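Local coordinates for KaiC-like domain-containing protein (Pyrococcus horikoshii, PDB 3BS4), which is of unknown function but has a KaiC-like domain, probably of RecA-type fold, and was crystallised with an unidentified peptide, at residues A[5-8]-A[9-12]; A[15-18]-A[19-23]; A[58-61]-A[62-65]; A[108-112]-A[113-117]; A[150-154]-A[155-159]. One frame throughout, in Å; residues are numbered along the deposited sequence. Where two conformers were deposited one is given.

Interaction 1 (A[5-8]-A[9-12]); sequences WEIE and ELDR
Trp5 and Asp11 meet where the N-terminal loop turns into helix 8-14. The backbone N of Trp5 donates to Asp11 OD1 at 2.8 Å. The bond is nearly straight, 162° at the hydrogen, and uses the lone pair on the side of the other carboxylate oxygen. OD2 is taken up by Ser4.

The Trp5 side chain can be followed outward. Its CB lies 3.4 Å from Asp11 OD1 and also close to Leu10 CB. CG sits 3.6 Å from Leu10 CB, which rests over one face of the five-membered ring in a CH-pi contact. At the edge of the same ring, near its plane, CD1 comes within 3.1 Å of Asp11 OD1. Further along, CE3 lies 3.9 Å from Leu10 CD1, on the covered face. NE1 donates to Gly15 O. Leu10 and the indole cross at about a right angle, with Leu10 CD1 offset toward the rim.

Ile7 is the N-cap. Its carbonyl O takes a good bond from Asp11 N at 3.2 Å and a weak one from Leu10 N. Glu8 O receives Arg12 N at 2.9 Å. The Arg12 chain bends at its third torsion. This brings NH2 against Glu8 CG, while NH1 forms a salt bridge with Glu9 OE1, though the hydrogen bond within it is weak.

Around this turn, Ile7, Glu9 and Leu10 pack on Leu250 of strand 247-252. Trp5 meets Tyr207 edge-to-face. The helix start thus packs on strand 247-252, while the loop before it reaches strand 207-216 through Trp5.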
loop_
_atom_site.group_PDB
_atom_site.type_symbol
_atom_site.label_atom_id
_atom_site.label_comp_id
_atom_site.label_asym_id
_atom_site.label_seq_id
_atom_site.Cartn_x
_atom_site.Cartn_y
_atom_site.Cartn_z
ATOM N N TRP A 5 -12.066 0.591 7.068
ATOM C CA TRP A 5 -10.762 1.253 7.198
ATOM C C TRP A 5 -9.898 0.677 8.322
ATOM O O TRP A 5 -8.709 0.998 8.411
ATOM C CB TRP A 5 -10.992 2.733 7.487
ATOM C CG TRP A 5 -11.507 3.490 6.326
ATOM C CD1 TRP A 5 -12.812 3.811 6.050
ATOM C CD2 TRP A 5 -10.724 4.055 5.270
ATOM N NE1 TRP A 5 -12.884 4.539 4.887
ATOM C CE2 TRP A 5 -11.616 4.692 4.379
ATOM C CE3 TRP A 5 -9.357 4.061 4.982
ATOM C CZ2 TRP A 5 -11.185 5.341 3.217
ATOM C CZ3 TRP A 5 -8.924 4.719 3.835
ATOM C CH2 TRP A 5 -9.832 5.342 2.965
ATOM N N GLU A 6 -10.509 -0.133 9.201
ATOM C CA GLU A 6 -9.893 -0.654 10.436
ATOM C C GLU A 6 -9.630 0.419 11.494
ATOM O O GLU A 6 -8.905 0.191 12.476
ATOM C CB GLU A 6 -8.618 -1.459 10.141
ATOM C CG GLU A 6 -8.824 -2.602 9.144
ATOM C CD GLU A 6 -9.737 -3.708 9.659
ATOM O OE1 GLU A 6 -9.807 -3.936 10.890
ATOM O OE2 GLU A 6 -10.372 -4.372 8.819
ATOM N N ILE A 7 -10.235 1.582 11.271
ATOM C CA ILE A 7 -10.180 2.717 12.172
ATOM C C ILE A 7 -11.615 3.221 12.234
ATOM O O ILE A 7 -12.162 3.682 11.234
ATOM C CB ILE A 7 -9.215 3.800 11.650
ATOM C CG1 ILE A 7 -7.785 3.236 11.600
ATOM C CG2 ILE A 7 -9.278 5.067 12.524
ATOM C CD1 ILE A 7 -6.769 4.155 10.929
ATOM N N GLU A 8 -12.224 3.086 13.410
ATOM C CA GLU A 8 -13.657 3.314 13.575
ATOM C C GLU A 8 -14.088 4.726 13.183
ATOM O O GLU A 8 -15.145 4.924 12.574
ATOM C CB GLU A 8 -14.070 3.003 15.018
ATOM C CG GLU A 8 -15.578 3.088 15.273
ATOM C CD GLU A 8 -16.367 1.872 14.778
ATOM O OE1 GLU A 8 -15.799 0.997 14.071
ATOM O OE2 GLU A 8 -17.574 1.794 15.112
ATOM N N GLU A 9 -13.256 5.713 13.515
ATOM C CA GLU A 9 -13.563 7.101 13.185
ATOM C C GLU A 9 -13.693 7.334 11.681
ATOM O O GLU A 9 -14.532 8.105 11.238
ATOM C CB GLU A 9 -12.516 8.033 13.792
ATOM C CG GLU A 9 -12.639 8.149 15.311
ATOM C CD GLU A 9 -13.672 9.187 15.747
ATOM O OE1 GLU A 9 -14.606 9.506 14.970
ATOM O OE2 GLU A 9 -13.552 9.695 16.885
ATOM N N LEU A 10 -12.858 6.658 10.896
ATOM C CA LEU A 10 -12.969 6.752 9.450
ATOM C C LEU A 10 -14.232 6.075 8.917
ATOM O O LEU A 10 -14.959 6.650 8.097
ATOM C CB LEU A 10 -11.721 6.181 8.768
ATOM C CG LEU A 10 -10.424 6.972 8.928
ATOM C CD1 LEU A 10 -9.279 6.213 8.259
ATOM C CD2 LEU A 10 -10.535 8.384 8.337
ATOM N N ASP A 11 -14.493 4.852 9.379
ATOM C CA ASP A 11 -15.732 4.161 9.002
ATOM C C ASP A 11 -16.956 5.043 9.300
ATOM O O ASP A 11 -17.844 5.183 8.463
ATOM C CB ASP A 11 -15.863 2.827 9.737
ATOM C CG ASP A 11 -14.905 1.764 9.216
ATOM O OD1 ASP A 11 -14.200 2.018 8.206
ATOM O OD2 ASP A 11 -14.851 0.668 9.824
ATOM N N ARG A 12 -16.973 5.662 10.477
ATOM C CA ARG A 12 -18.117 6.487 10.889
ATOM C C ARG A 12 -18.258 7.777 10.087
ATOM O O ARG A 12 -19.355 8.118 9.638
ATOM C CB ARG A 12 -18.053 6.800 12.384
ATOM C CG ARG A 12 -19.373 7.347 12.955
ATOM C CD ARG A 12 -19.325 7.581 14.463
ATOM N NE ARG A 12 -18.426 6.656 15.162
ATOM C CZ ARG A 12 -17.253 7.004 15.696
ATOM N NH1 ARG A 12 -16.825 8.259 15.631
ATOM N NH2 ARG A 12 -16.508 6.093 16.308
#

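Interaction 2 (A[15-18]-A[19-23]); sequences GKIK and KHSLI
Ser21 grips the carbonyl of Lys18 with two hydrogen bonds. The first is from the backbone: Ser21 N donates to Lys18 O at 3.1 Å, with 146° at the hydrogen. This closes a type II beta turn from Lys18 to Ser21. The second is from the side chain, where Ser21 OG donates to Lys18 O at 2.6 Å. Both donors arrive from the same face of the carbonyl plane and are tilted from it. The serine torsion allows this: OG stands beside its own backbone N, anti to the carbonyl carbon (chi1 -68°), which lets OG and N reach the one acceptor together. OG also touches the aliphatic CB of Lys18, at 3.5 Å.

The apolar contacts flank the turn, from Ile17 just before it and Ile23 just after. Ile17 CG2 meets Ile23 CD1 at 3.9 Å. The same methyl lies 4.0 Å from Ser21 CB. The two isoleucines both pack on Phe186 and Tyr207, from the strands on either side of 22-27.

Of the polar side chains, Lys19 NZ forms a salt bridge with Glu140. Separately, Lys19 CG packs above the centre of the His20 ring, 3.8 Å from its plane. His20 has positive phi, which suits the third position of a type II turn.

The chemistry is divided: a buried serine hydroxyl is satisfied by a backbone carbonyl, the isoleucines join the core, and the lysines stay at the surface as the chain enters strand 22-27.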
loop_
_atom_site.group_PDB
_atom_site.type_symbol
_atom_site.label_atom_id
_atom_site.label_comp_id
_atom_site.label_asym_id
_atom_site.label_seq_id
_atom_site.Cartn_x
_atom_site.Cartn_y
_atom_site.Cartn_z
ATOM N N GLY A 15 -17.378 6.780 5.887
ATOM C CA GLY A 15 -17.956 5.533 5.400
ATOM C C GLY A 15 -16.888 4.524 5.036
ATOM O O GLY A 15 -15.719 4.878 4.872
ATOM N N LYS A 16 -17.302 3.270 4.916
ATOM C CA LYS A 16 -16.400 2.178 4.575
ATOM C C LYS A 16 -15.903 2.263 3.128
ATOM O O LYS A 16 -16.427 3.024 2.319
ATOM C CB LYS A 16 -17.085 0.846 4.862
ATOM C CG LYS A 16 -17.162 0.558 6.359
ATOM C CD LYS A 16 -18.056 -0.617 6.692
ATOM C CE LYS A 16 -17.325 -1.937 6.569
ATOM N NZ LYS A 16 -18.111 -3.043 7.208
ATOM N N ILE A 17 -14.863 1.493 2.824
ATOM C CA ILE A 17 -14.214 1.557 1.519
ATOM C C ILE A 17 -14.981 0.763 0.469
ATOM O O ILE A 17 -15.299 -0.401 0.685
ATOM C CB ILE A 17 -12.791 0.973 1.609
ATOM C CG1 ILE A 17 -11.962 1.751 2.644
ATOM C CG2 ILE A 17 -12.119 0.976 0.221
ATOM C CD1 ILE A 17 -10.712 1.022 3.108
ATOM N N LYS A 18 -15.262 1.398 -0.666
ATOM C CA LYS A 18 -15.835 0.715 -1.814
ATOM C C LYS A 18 -14.861 -0.356 -2.303
ATOM O O LYS A 18 -13.702 -0.072 -2.614
ATOM C CB LYS A 18 -16.146 1.718 -2.924
ATOM C CG LYS A 18 -16.697 1.082 -4.175
ATOM C CD LYS A 18 -17.102 2.124 -5.200
ATOM C CE LYS A 18 -18.105 1.567 -6.203
ATOM N NZ LYS A 18 -17.647 0.347 -6.932
ATOM N N LYS A 19 -15.330 -1.596 -2.332
ATOM C CA LYS A 19 -14.505 -2.717 -2.738
ATOM C C LYS A 19 -13.809 -2.458 -4.086
ATOM O O LYS A 19 -14.418 -1.957 -5.036
ATOM C CB LYS A 19 -15.350 -3.995 -2.785
ATOM C CG LYS A 19 -14.553 -5.248 -3.077
ATOM C CD LYS A 19 -15.396 -6.485 -2.818
ATOM C CE LYS A 19 -14.770 -7.726 -3.424
ATOM N NZ LYS A 19 -15.494 -8.921 -2.887
ATOM N N HIS A 20 -12.515 -2.772 -4.126
ATOM C CA HIS A 20 -11.656 -2.646 -5.311
ATOM C C HIS A 20 -11.079 -1.260 -5.546
ATOM O O HIS A 20 -10.409 -1.033 -6.549
ATOM C CB HIS A 20 -12.313 -3.154 -6.605
ATOM C CG HIS A 20 -12.691 -4.597 -6.560
ATOM N ND1 HIS A 20 -13.914 -5.056 -7.005
ATOM C CD2 HIS A 20 -12.020 -5.683 -6.111
ATOM C CE1 HIS A 20 -13.971 -6.366 -6.842
ATOM N NE2 HIS A 20 -12.839 -6.770 -6.296
ATOM N N SER A 21 -11.340 -0.345 -4.618
ATOM C CA SER A 21 -10.812 0.995 -4.715
ATOM C C SER A 21 -9.293 0.997 -4.600
ATOM O O SER A 21 -8.702 0.056 -4.066
ATOM C CB SER A 21 -11.410 1.855 -3.607
ATOM O OG SER A 21 -12.806 2.036 -3.851
ATOM N N LEU A 22 -8.693 2.079 -5.100
ATOM C CA LEU A 22 -7.297 2.398 -4.837
ATOM C C LEU A 22 -7.301 3.560 -3.855
ATOM O O LEU A 22 -7.950 4.587 -4.099
ATOM C CB LEU A 22 -6.583 2.813 -6.127
ATOM C CG LEU A 22 -5.147 3.337 -6.011
ATOM C CD1 LEU A 22 -4.194 2.318 -5.348
ATOM C CD2 LEU A 22 -4.675 3.715 -7.400
ATOM N N ILE A 23 -6.581 3.380 -2.743
ATOM C CA ILE A 23 -6.461 4.386 -1.689
ATOM C C ILE A 23 -5.022 4.872 -1.657
ATOM O O ILE A 23 -4.098 4.082 -1.514
ATOM C CB ILE A 23 -6.778 3.782 -0.298
ATOM C CG1 ILE A 23 -8.229 3.301 -0.223
ATOM C CG2 ILE A 23 -6.528 4.797 0.818
ATOM C CD1 ILE A 23 -8.410 1.853 -0.640
#

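Interaction 3 (A[58-61]-A[62-65]); sequences SYPL and QLII
Tyr59 and Leu63 cross obliquely at the start of helix 61-70. Leu63 CD2 reaches Tyr59 CD1 at 3.9 Å. Ile64 comes to the base of the same tyrosine, with its CD1 4.0 Å from Tyr59 CB. The two aliphatic tips therefore meet the tyrosine near CB, while its phenol extends away from the helix. There the hydroxyl is hydrogen-bonded to Glu190 and Lys35. Ser58 CB lies over one ring face, toward the rim.

Leu61 and Ile65 form a second oblique pair, one helical turn apart. Ile65 CD1 approaches Leu61 CG at 4.1 Å. In Ile65, CG1 stands beside the backbone N (chi1 -69°). It therefore passes close over Leu61 O, 3.3 Å away, and the extended chain carries CD1 on to the leucine. Both side chains also pack on Met100, and Ile64 turns to Met54 and Ser56 of strand 51-56.

Between the tyrosine and the helix, Pro60 supplies the N-cap. Its ring carbon CD touches Leu63 CB at 4.2 Å. Pro60 O accepts from Ile64 N at 3.1 Å, and more weakly from Leu63 N. The first full turn follows, with Ile65 N donating to Leu61 O at 2.9 Å.

Strand 51-56, this loop and helix 61-70 run in the order of a beta-alpha unit. Such a helix start beyond the C-terminal end of a parallel strand is usual in RecA-type alpha/beta folds, to which KaiC-like domains belong.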
loop_
_atom_site.group_PDB
_atom_site.type_symbol
_atom_site.label_atom_id
_atom_site.label_comp_id
_atom_site.label_asym_id
_atom_site.label_seq_id
_atom_site.Cartn_x
_atom_site.Cartn_y
_atom_site.Cartn_z
ATOM N N SER A 58 10.417 0.311 -1.011
ATOM C CA SER A 58 11.255 1.345 -0.407
ATOM C C SER A 58 12.203 0.884 0.686
ATOM O O SER A 58 13.175 1.611 0.981
ATOM C CB SER A 58 10.391 2.478 0.148
ATOM O OG SER A 58 9.789 3.209 -0.893
ATOM N N TYR A 59 11.907 -0.269 1.301
ATOM C CA TYR A 59 12.637 -0.716 2.498
ATOM C C TYR A 59 13.159 -2.129 2.333
ATOM O O TYR A 59 12.505 -2.967 1.699
ATOM C CB TYR A 59 11.744 -0.626 3.765
ATOM C CG TYR A 59 11.220 0.770 3.949
ATOM C CD1 TYR A 59 12.079 1.790 4.359
ATOM C CD2 TYR A 59 9.906 1.098 3.599
ATOM C CE1 TYR A 59 11.643 3.091 4.480
ATOM C CE2 TYR A 59 9.457 2.403 3.707
ATOM C CZ TYR A 59 10.337 3.394 4.148
ATOM O OH TYR A 59 9.955 4.716 4.273
ATOM N N PRO A 60 14.329 -2.399 2.934
ATOM C CA PRO A 60 14.830 -3.772 2.973
ATOM C C PRO A 60 13.804 -4.679 3.639
ATOM O O PRO A 60 13.134 -4.271 4.583
ATOM C CB PRO A 60 16.066 -3.679 3.864
ATOM C CG PRO A 60 16.458 -2.226 3.895
ATOM C CD PRO A 60 15.219 -1.435 3.608
ATOM N N LEU A 61 13.698 -5.904 3.141
ATOM C CA LEU A 61 12.783 -6.874 3.708
ATOM C C LEU A 61 12.959 -7.054 5.229
ATOM O O LEU A 61 11.992 -7.143 5.968
ATOM C CB LEU A 61 12.951 -8.206 2.984
ATOM C CG LEU A 61 11.956 -9.287 3.383
ATOM C CD1 LEU A 61 10.513 -8.834 3.123
ATOM C CD2 LEU A 61 12.298 -10.580 2.655
ATOM N N GLN A 62 14.200 -7.100 5.693
ATOM C CA GLN A 62 14.436 -7.305 7.111
ATOM C C GLN A 62 13.867 -6.165 7.946
ATOM O O GLN A 62 13.421 -6.375 9.072
ATOM C CB GLN A 62 15.929 -7.517 7.385
ATOM C CG GLN A 62 16.490 -8.809 6.749
ATOM C CD GLN A 62 15.768 -10.107 7.176
ATOM O OE1 GLN A 62 15.544 -10.997 6.349
ATOM N NE2 GLN A 62 15.428 -10.222 8.462
ATOM N N LEU A 63 13.853 -4.958 7.377
ATOM C CA LEU A 63 13.219 -3.833 8.039
ATOM C C LEU A 63 11.682 -3.932 8.064
ATOM O O LEU A 63 11.060 -3.604 9.063
ATOM C CB LEU A 63 13.681 -2.506 7.416
ATOM C CG LEU A 63 13.196 -1.219 8.093
ATOM C CD1 LEU A 63 13.547 -1.175 9.590
ATOM C CD2 LEU A 63 13.755 0.008 7.382
ATOM N N ILE A 64 11.071 -4.369 6.959
ATOM C CA ILE A 64 9.633 -4.627 6.925
ATOM C C ILE A 64 9.246 -5.650 7.993
ATOM O O ILE A 64 8.227 -5.505 8.666
ATOM C CB ILE A 64 9.206 -5.143 5.539
ATOM C CG1 ILE A 64 9.401 -4.038 4.485
ATOM C CG2 ILE A 64 7.762 -5.661 5.556
ATOM C CD1 ILE A 64 8.547 -2.774 4.722
ATOM N N ILE A 65 10.068 -6.685 8.128
ATOM C CA ILE A 65 9.810 -7.732 9.102
ATOM C C ILE A 65 9.847 -7.167 10.508
ATOM O O ILE A 65 8.970 -7.457 11.309
ATOM C CB ILE A 65 10.801 -8.899 8.943
ATOM C CG1 ILE A 65 10.505 -9.639 7.629
ATOM C CG2 ILE A 65 10.698 -9.858 10.117
ATOM C CD1 ILE A 65 11.596 -10.650 7.203
#

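Interaction 4 (A[108-112]-A[113-117]); sequences GMLSS and ETLPI
Thr114 and Ser111 exchange hydrogen bonds because both place their oxygens in the crowded position between backbone N and carbonyl carbon. Chi1 is 66° in Thr114 and 72° in Ser111. The result is a hydrogen-bonded turn leading into helix 115-132, with an ST motif at Ser111.

Ser111 OG accepts from two successive backbone groups, Glu113 N at 3.1 Å and Thr114 N at 3.1 Å. Ser111 O takes Leu115 N at 3.0 Å and, weakly, Thr114 N. One residue thus receives the first N-H groups of the turn with both its side chain and its carbonyl.

Thr114 OG1 works in the other direction. It accepts from Ser111 N at 2.9 Å in an almost straight bond. Its own proton goes to Met109 O. The methyl CG2 packs 3.5 Å from Ser111 OG. A valine here would keep much of the bulk but would probably leave Ser111 N and Met109 O without this shared partner, freeing the loop before the helix to shift.

Apolar contact is lighter: Leu110 CD2 stands 4.4 Å from Leu115 CD1. Leu110 also packs on helix 89-94, while Pro116 turns to Tyr163 and Ser167 of helix 157-173. Lys118 NZ is a second donor to Met109 O.

The bond from Thr114 OG1 to Met109 O is 2.7 Å long and comes from above the carbonyl plane, 40° out of it.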
loop_
_atom_site.group_PDB
_atom_site.type_symbol
_atom_site.label_atom_id
_atom_site.label_comp_id
_atom_site.label_asym_id
_atom_site.label_seq_id
_atom_site.Cartn_x
_atom_site.Cartn_y
_atom_site.Cartn_z
ATOM N N GLY A 108 16.247 -9.825 -14.162
ATOM C CA GLY A 108 16.515 -9.113 -15.416
ATOM C C GLY A 108 16.502 -7.601 -15.322
ATOM O O GLY A 108 16.609 -7.025 -14.232
ATOM N N MET A 109 16.367 -6.950 -16.475
ATOM C CA MET A 109 16.354 -5.499 -16.528
ATOM C C MET A 109 15.070 -5.002 -15.903
ATOM O O MET A 109 13.974 -5.443 -16.266
ATOM C CB MET A 109 16.486 -4.995 -17.976
ATOM C CG MET A 109 16.233 -3.496 -18.188
ATOM S SD MET A 109 17.437 -2.369 -17.422
ATOM C CE MET A 109 18.909 -2.762 -18.365
ATOM N N LEU A 110 15.226 -4.086 -14.954
ATOM C CA LEU A 110 14.085 -3.442 -14.318
ATOM C C LEU A 110 14.020 -1.978 -14.709
ATOM O O LEU A 110 14.667 -1.113 -14.110
ATOM C CB LEU A 110 14.162 -3.609 -12.791
ATOM C CG LEU A 110 14.280 -5.059 -12.292
ATOM C CD1 LEU A 110 14.419 -5.113 -10.753
ATOM C CD2 LEU A 110 13.117 -5.927 -12.769
ATOM N N SER A 111 13.243 -1.691 -15.734
ATOM C CA SER A 111 13.121 -0.329 -16.181
ATOM C C SER A 111 11.676 0.088 -16.076
ATOM O O SER A 111 10.796 -0.737 -15.781
ATOM C CB SER A 111 13.604 -0.200 -17.629
ATOM O OG SER A 111 12.673 -0.791 -18.509
ATOM N N SER A 112 11.433 1.366 -16.325
ATOM C CA SER A 112 10.100 1.907 -16.329
ATOM C C SER A 112 9.237 1.210 -17.374
ATOM O O SER A 112 8.017 1.251 -17.280
ATOM C CB SER A 112 10.143 3.420 -16.565
ATOM O OG SER A 112 10.864 3.718 -17.753
ATOM N N GLU A 113 9.882 0.574 -18.367
ATOM C CA GLU A 113 9.194 -0.137 -19.446
ATOM C C GLU A 113 8.959 -1.627 -19.154
ATOM O O GLU A 113 7.974 -2.198 -19.574
ATOM C CB GLU A 113 10.008 -0.028 -20.739
ATOM C CG GLU A 113 10.376 1.390 -21.153
ATOM C CD GLU A 113 11.202 1.425 -22.428
ATOM O OE1 GLU A 113 12.232 0.717 -22.508
ATOM O OE2 GLU A 113 10.817 2.161 -23.356
ATOM N N THR A 114 9.902 -2.265 -18.472
ATOM C CA THR A 114 9.815 -3.720 -18.246
ATOM C C THR A 114 9.080 -4.083 -16.957
ATOM O O THR A 114 8.503 -5.171 -16.851
ATOM C CB THR A 114 11.203 -4.388 -18.163
ATOM O OG1 THR A 114 11.890 -3.922 -16.993
ATOM C CG2 THR A 114 12.041 -4.083 -19.417
ATOM N N LEU A 115 9.126 -3.179 -15.977
ATOM C CA LEU A 115 8.618 -3.488 -14.639
ATOM C C LEU A 115 7.114 -3.867 -14.605
ATOM O O LEU A 115 6.752 -4.830 -13.920
ATOM C CB LEU A 115 8.935 -2.347 -13.669
ATOM C CG LEU A 115 8.652 -2.628 -12.192
ATOM C CD1 LEU A 115 9.300 -3.937 -11.741
ATOM C CD2 LEU A 115 9.087 -1.482 -11.292
ATOM N N PRO A 116 6.235 -3.118 -15.301
ATOM C CA PRO A 116 4.810 -3.472 -15.263
ATOM C C PRO A 116 4.488 -4.926 -15.609
ATOM O O PRO A 116 3.753 -5.567 -14.856
ATOM C CB PRO A 116 4.182 -2.515 -16.289
ATOM C CG PRO A 116 5.016 -1.289 -16.137
ATOM C CD PRO A 116 6.430 -1.868 -16.071
ATOM N N ILE A 117 5.032 -5.445 -16.709
ATOM C CA ILE A 117 4.765 -6.842 -17.086
ATOM C C ILE A 117 5.413 -7.824 -16.103
ATOM O O ILE A 117 4.861 -8.904 -15.821
ATOM C CB ILE A 117 5.126 -7.138 -18.585
ATOM C CG1 ILE A 117 4.547 -8.479 -19.034
ATOM C CG2 ILE A 117 6.609 -7.078 -18.832
ATOM C CD1 ILE A 117 3.148 -8.326 -19.602
#

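Interaction 5 (A[150-154]-A[155-159]); sequences GYLEV and FTPEE
Phe155 and Tyr151 lie side by side and point the same way. Their ring planes are almost parallel, 6° apart, but slid so far that they barely overlap. The centroids are 5.8 Å apart, and the touch is between Tyr151 CD1 and Phe155 CE2 at 3.9 Å. Val154 adds the second contact. Its CG2 lies over one face of the Phe155 ring, 4.1 Å from the centroid, as a CH-pi contact. Leu152 reaches the start of the helix, with CD2 4.0 Å from Pro157 CA.

A backbone bond brings the two aromatic residues together: Phe155 N donates to Tyr151 O at 2.8 Å. Phe155 CG, anti to the carbonyl carbon (chi1 -58°), lays the ring beside Tyr151. Val154 N shares that carbonyl, so two bonds grip it. An alanine in place of Phe155 is likely to leave the Val154 methyl and the flank of Tyr151 without their aromatic partner and open a gap beside Leu115.

Further out, Thr156 and Glu159 form a capping box. Thr156 OG1 accepts from Glu159 N at 3.0 Å. In return, Glu159 OE1 accepts from Thr156 N at 2.9 Å, met from above the carboxylate plane. A water donates both to this OE1 and to Val154 O, tying the cap back to the loop.

The Tyr151 hydroxyl bonds to a polar side chain of the bound peptide and to Tyr119 OH. Both rings also meet Tyr163 of helix 157-173 and Leu115 of helix 115-132, while Leu152 and Pro157 pack on Val197 of helix 195-204. The turn therefore sits where three helices come together.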
loop_
_atom_site.group_PDB
_atom_site.type_symbol
_atom_site.label_atom_id
_atom_site.label_comp_id
_atom_site.label_asym_id
_atom_site.label_seq_id
_atom_site.Cartn_x
_atom_site.Cartn_y
_atom_site.Cartn_z
ATOM N N GLY A 150 9.084 5.655 -3.674
ATOM C CA GLY A 150 10.372 4.981 -3.839
ATOM C C GLY A 150 10.838 4.890 -5.281
ATOM O O GLY A 150 12.044 4.784 -5.539
ATOM N N TYR A 151 9.905 4.908 -6.235
ATOM C CA TYR A 151 10.300 4.802 -7.649
ATOM C C TYR A 151 11.188 5.957 -8.088
ATOM O O TYR A 151 11.949 5.803 -9.017
ATOM C CB TYR A 151 9.075 4.677 -8.553
ATOM C CG TYR A 151 8.413 3.335 -8.391
ATOM C CD1 TYR A 151 9.125 2.164 -8.654
ATOM C CD2 TYR A 151 7.081 3.234 -7.948
ATOM C CE1 TYR A 151 8.534 0.909 -8.497
ATOM C CE2 TYR A 151 6.486 1.967 -7.777
ATOM C CZ TYR A 151 7.217 0.827 -8.061
ATOM O OH TYR A 151 6.673 -0.435 -7.893
ATOM N N LEU A 152 11.063 7.106 -7.437
ATOM C CA LEU A 152 11.880 8.255 -7.808
ATOM C C LEU A 152 13.356 8.052 -7.462
ATOM O O LEU A 152 14.202 8.865 -7.876
ATOM C CB LEU A 152 11.319 9.534 -7.181
ATOM C CG LEU A 152 9.954 9.985 -7.711
ATOM C CD1 LEU A 152 9.395 11.138 -6.886
ATOM C CD2 LEU A 152 10.043 10.405 -9.195
ATOM N N GLU A 153 13.681 6.987 -6.721
ATOM C CA GLU A 153 15.091 6.665 -6.443
ATOM C C GLU A 153 15.739 5.950 -7.622
ATOM O O GLU A 153 16.971 5.962 -7.754
ATOM C CB GLU A 153 15.212 5.820 -5.171
ATOM C CG GLU A 153 14.785 6.565 -3.929
ATOM C CD GLU A 153 14.388 5.662 -2.765
ATOM O OE1 GLU A 153 14.939 4.541 -2.643
ATOM O OE2 GLU A 153 13.515 6.082 -1.966
ATOM N N VAL A 154 14.918 5.339 -8.484
ATOM C CA VAL A 154 15.413 4.522 -9.603
ATOM C C VAL A 154 14.984 5.038 -10.983
ATOM O O VAL A 154 15.648 4.745 -11.988
ATOM C CB VAL A 154 15.038 3.011 -9.479
ATOM C CG1 VAL A 154 15.830 2.329 -8.348
ATOM C CG2 VAL A 154 13.530 2.815 -9.262
ATOM N N PHE A 155 13.864 5.764 -11.027
ATOM C CA PHE A 155 13.334 6.328 -12.281
ATOM C C PHE A 155 13.340 7.854 -12.212
ATOM O O PHE A 155 13.127 8.443 -11.154
ATOM C CB PHE A 155 11.878 5.908 -12.524
ATOM C CG PHE A 155 11.628 4.406 -12.596
ATOM C CD1 PHE A 155 12.626 3.486 -12.973
ATOM C CD2 PHE A 155 10.341 3.915 -12.315
ATOM C CE1 PHE A 155 12.349 2.112 -13.038
ATOM C CE2 PHE A 155 10.064 2.555 -12.383
ATOM C CZ PHE A 155 11.066 1.651 -12.736
ATOM N N THR A 156 13.529 8.513 -13.356
ATOM C CA THR A 156 13.290 9.952 -13.426
ATOM C C THR A 156 11.794 10.253 -13.251
ATOM O O THR A 156 10.961 9.345 -13.365
ATOM C CB THR A 156 13.790 10.534 -14.772
ATOM O OG1 THR A 156 12.938 10.084 -15.830
ATOM C CG2 THR A 156 15.223 10.087 -15.053
ATOM N N PRO A 157 11.432 11.509 -12.946
ATOM C CA PRO A 157 10.008 11.827 -12.924
ATOM C C PRO A 157 9.273 11.485 -14.235
ATOM O O PRO A 157 8.159 10.960 -14.206
ATOM C CB PRO A 157 9.992 13.338 -12.637
ATOM C CG PRO A 157 11.276 13.545 -11.843
ATOM C CD PRO A 157 12.263 12.659 -12.523
ATOM N N GLU A 158 9.907 11.771 -15.367
ATOM C CA GLU A 158 9.329 11.489 -16.665
ATOM C C GLU A 158 9.105 9.980 -16.842
ATOM O O GLU A 158 8.029 9.543 -17.275
ATOM C CB GLU A 158 10.264 12.027 -17.744
ATOM C CG GLU A 158 10.303 13.564 -17.791
ATOM C CD GLU A 158 11.175 14.248 -16.708
ATOM O OE1 GLU A 158 11.965 13.588 -15.974
ATOM O OE2 GLU A 158 11.066 15.497 -16.621
ATOM N N GLU A 159 10.119 9.197 -16.469
ATOM C CA GLU A 159 10.035 7.735 -16.508
ATOM C C GLU A 159 8.945 7.217 -15.585
ATOM O O GLU A 159 8.212 6.293 -15.951
ATOM C CB GLU A 159 11.380 7.101 -16.132
ATOM C CG GLU A 159 12.419 7.171 -17.247
ATOM C CD GLU A 159 13.846 6.883 -16.791
ATOM O OE1 GLU A 159 14.120 6.777 -15.571
ATOM O OE2 GLU A 159 14.736 6.777 -17.678
HETATM O O HOH W 1 16.425 5.720 -14.513
#

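In the fold
All five contacts are local and follow in series along the chain; none nests or crosses another. Interaction 1 starts helix 8-14, and interaction 2 closes the turn from that helix into strand 22-27. They touch through Trp5, whose NE1 probably bonds to Gly15 O and whose ring packs on Ile17. Interaction 3 leads from strand 51-56 into helix 61-70, about 14 Å from interaction 2 at the nearest atoms. Interactions 4 and 5 open helices 115-132 and 157-173, and touch where Phe155 meets the backbone of Ser111 and Ser112. Interaction 5 also brushes interaction 3 through Gly150 and Ser58. Interactions 1 and 5 lie on opposite sides of the chain's centre.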